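Local coordinates for protein putative dehydratase (Mesorhizobium loti, PDB 2POZ) that is of unknown function but probably acts as a lyase, perhaps a dehydratase, at residues F158-Q163 with I216-K221. Residues are numbered along the deposited sequence; the frame is centred on the assembly and turned at random.
Sequences FYPLAQ and IRFCRK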
loop_
_atom_site.group_PDB
_atom_site.type_symbol
_atom_site.label_atom_id
_atom_site.label_comp_id
_atom_site.label_asym_id
_atom_site.label_seq_id
_atom_site.Cartn_x
_atom_site.Cartn_y
_atom_site.Cartn_z
ATOM N N PHE A 158 25.551 25.044 -7.260
ATOM C CA PHE A 158 26.122 25.609 -6.043
ATOM C C PHE A 158 25.345 25.222 -4.791
ATOM O O PHE A 158 24.163 24.890 -4.850
ATOM C CB PHE A 158 26.225 27.140 -6.162
ATOM C CG PHE A 158 24.906 27.831 -6.374
ATOM C CD1 PHE A 158 24.328 28.579 -5.355
ATOM C CD2 PHE A 158 24.246 27.743 -7.599
ATOM C CE1 PHE A 158 23.107 29.235 -5.548
ATOM C CE2 PHE A 158 23.027 28.393 -7.802
ATOM C CZ PHE A 158 22.457 29.143 -6.773
ATOM N N TYR A 159 26.047 25.255 -3.663
ATOM C CA TYR A 159 25.500 24.924 -2.348
ATOM C C TYR A 159 25.270 26.271 -1.661
ATOM O O TYR A 159 26.222 26.972 -1.328
ATOM C CB TYR A 159 26.536 24.085 -1.586
ATOM C CG TYR A 159 26.167 23.726 -0.166
ATOM C CD1 TYR A 159 25.116 22.842 0.108
ATOM C CD2 TYR A 159 26.885 24.252 0.912
ATOM C CE1 TYR A 159 24.793 22.488 1.420
ATOM C CE2 TYR A 159 26.573 23.905 2.228
ATOM C CZ TYR A 159 25.526 23.019 2.473
ATOM O OH TYR A 159 25.240 22.654 3.764
ATOM N N PRO A 160 24.002 26.652 -1.441
ATOM C CA PRO A 160 23.698 27.936 -0.803
ATOM C C PRO A 160 23.505 27.930 0.706
ATOM O O PRO A 160 23.176 28.966 1.291
ATOM C CB PRO A 160 22.422 28.350 -1.511
ATOM C CG PRO A 160 21.672 27.035 -1.551
ATOM C CD PRO A 160 22.770 26.033 -1.971
ATOM N N LEU A 161 23.717 26.785 1.345
ATOM C CA LEU A 161 23.497 26.685 2.783
ATOM C C LEU A 161 24.738 26.753 3.680
ATOM O O LEU A 161 24.637 26.519 4.883
ATOM C CB LEU A 161 22.716 25.389 3.082
ATOM C CG LEU A 161 21.457 25.108 2.244
ATOM C CD1 LEU A 161 20.818 23.774 2.673
ATOM C CD2 LEU A 161 20.454 26.264 2.408
ATOM N N ALA A 162 25.901 27.082 3.122
ATOM C CA ALA A 162 27.124 27.130 3.937
ATOM C C ALA A 162 27.093 28.243 4.989
ATOM O O ALA A 162 26.591 29.339 4.740
ATOM C CB ALA A 162 28.356 27.290 3.046
ATOM N N GLN A 163 27.635 27.946 6.164
ATOM C CA GLN A 163 27.679 28.911 7.251
ATOM C C GLN A 163 29.142 29.229 7.576
ATOM O O GLN A 163 29.977 28.330 7.627
ATOM C CB GLN A 163 27.028 28.349 8.522
ATOM C CG GLN A 163 25.888 27.358 8.338
ATOM C CD GLN A 163 24.611 27.993 7.831
ATOM O OE1 GLN A 163 24.317 29.159 8.116
ATOM N NE2 GLN A 163 23.828 27.216 7.089
ATOM N N ILE A 216 11.131 21.966 2.393
ATOM C CA ILE A 216 10.028 22.170 1.463
ATOM C C ILE A 216 9.791 23.677 1.343
ATOM O O ILE A 216 9.674 24.214 0.245
ATOM C CB ILE A 216 8.749 21.480 1.979
ATOM C CG1 ILE A 216 8.901 19.961 1.866
ATOM C CG2 ILE A 216 7.530 21.959 1.192
ATOM C CD1 ILE A 216 7.778 19.189 2.519
ATOM N N ARG A 217 9.747 24.356 2.484
ATOM C CA ARG A 217 9.540 25.797 2.494
ATOM C C ARG A 217 10.590 26.509 1.637
ATOM O O ARG A 217 10.251 27.363 0.823
ATOM C CB ARG A 217 9.591 26.321 3.930
ATOM C CG ARG A 217 9.552 27.843 4.057
ATOM C CD ARG A 217 9.435 28.242 5.517
ATOM N NE ARG A 217 8.046 28.230 5.967
ATOM C CZ ARG A 217 7.632 27.797 7.155
ATOM N NH1 ARG A 217 8.496 27.320 8.044
ATOM N NH2 ARG A 217 6.344 27.855 7.456
ATOM N N PHE A 218 11.858 26.146 1.808
ATOM C CA PHE A 218 12.941 26.770 1.045
ATOM C C PHE A 218 12.849 26.502 -0.463
ATOM O O PHE A 218 13.060 27.407 -1.267
ATOM C CB PHE A 218 14.303 26.293 1.568
ATOM C CG PHE A 218 15.479 26.945 0.889
ATOM C CD1 PHE A 218 15.786 28.283 1.126
ATOM C CD2 PHE A 218 16.281 26.226 0.011
ATOM C CE1 PHE A 218 16.880 28.890 0.495
ATOM C CE2 PHE A 218 17.377 26.826 -0.625
ATOM C CZ PHE A 218 17.674 28.154 -0.382
ATOM N N CYS A 219 12.532 25.268 -0.845
ATOM C CA CYS A 219 12.427 24.926 -2.260
ATOM C C CYS A 219 11.278 25.679 -2.932
ATOM O O CYS A 219 11.370 26.069 -4.096
ATOM C CB CYS A 219 12.243 23.415 -2.424
ATOM S SG CYS A 219 13.726 22.463 -1.957
ATOM N N ARG A 220 10.192 25.874 -2.202
ATOM C CA ARG A 220 9.066 26.605 -2.762
ATOM C C ARG A 220 9.453 28.071 -2.935
ATOM O O ARG A 220 9.075 28.707 -3.913
ATOM C CB ARG A 220 7.843 26.483 -1.849
ATOM C CG ARG A 220 7.162 25.119 -1.934
ATOM C CD ARG A 220 6.011 25.003 -0.939
ATOM N NE ARG A 220 5.283 23.751 -1.117
ATOM C CZ ARG A 220 4.536 23.183 -0.178
ATOM N NH1 ARG A 220 4.420 23.760 1.011
ATOM N NH2 ARG A 220 3.918 22.031 -0.422
ATOM N N LYS A 221 10.219 28.602 -1.988
ATOM C CA LYS A 221 10.633 29.995 -2.066
ATOM C C LYS A 221 11.510 30.266 -3.278
ATOM O O LYS A 221 11.333 31.285 -3.941
ATOM C CB LYS A 221 11.371 30.408 -0.791
ATOM C CG LYS A 221 11.568 31.914 -0.636
ATOM C CD LYS A 221 12.102 32.250 0.753
ATOM C CE LYS A 221 12.310 33.753 0.934
ATOM N NZ LYS A 221 11.046 34.532 0.745
#
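Phe218 reaches out from helix 212-222 and holds its ring against two apolar side chains of the loop that follows strand 155-158, Pro160 at the outer end and Leu161 above the ring plane. The ring atom CZ of Phe218 lies 4.3 Å from CG of Pro160, the corner of the pyrrolidine ring, which meets the aromatic ring obliquely. Leu161 comes in beside it with one branch: CD2 of Leu161 stands 4.3 Å above the plane of the Phe218 ring, displaced toward its rim, 4.4 Å from CE2. Phe218 can span the gap because CG is anti to the backbone N (chi1 -177°), which carries the phenyl group away from the helix; the backbones stay well apart, with 10.7 Å between the CA atoms of Leu161 and Phe218. This is a small, wholly apolar touch between two neighbouring beta-alpha units of the TIM-barrel-like domain of the enolase superfamily, since strands 155-158 and 201-205 run parallel and side by side and helix 212-222 follows the second of them. Helix 179-196 fills in around the same spot, placing Ala185 on Phe218 and Val189 on Pro160, while its Arg188 hydrogen-bonds the carbonyls of Pro160 and Ala162 and so ties the loop to that helix. In contrast to this buried cluster, the helix turns more polar and more open at Arg217 and Lys221: exposed Lys221, on the solvent side, makes a cation-pi contact with Tyr186, whereas Arg217, only partly exposed, pairs with Glu214 and faces the second subunit, packing on its Ile227.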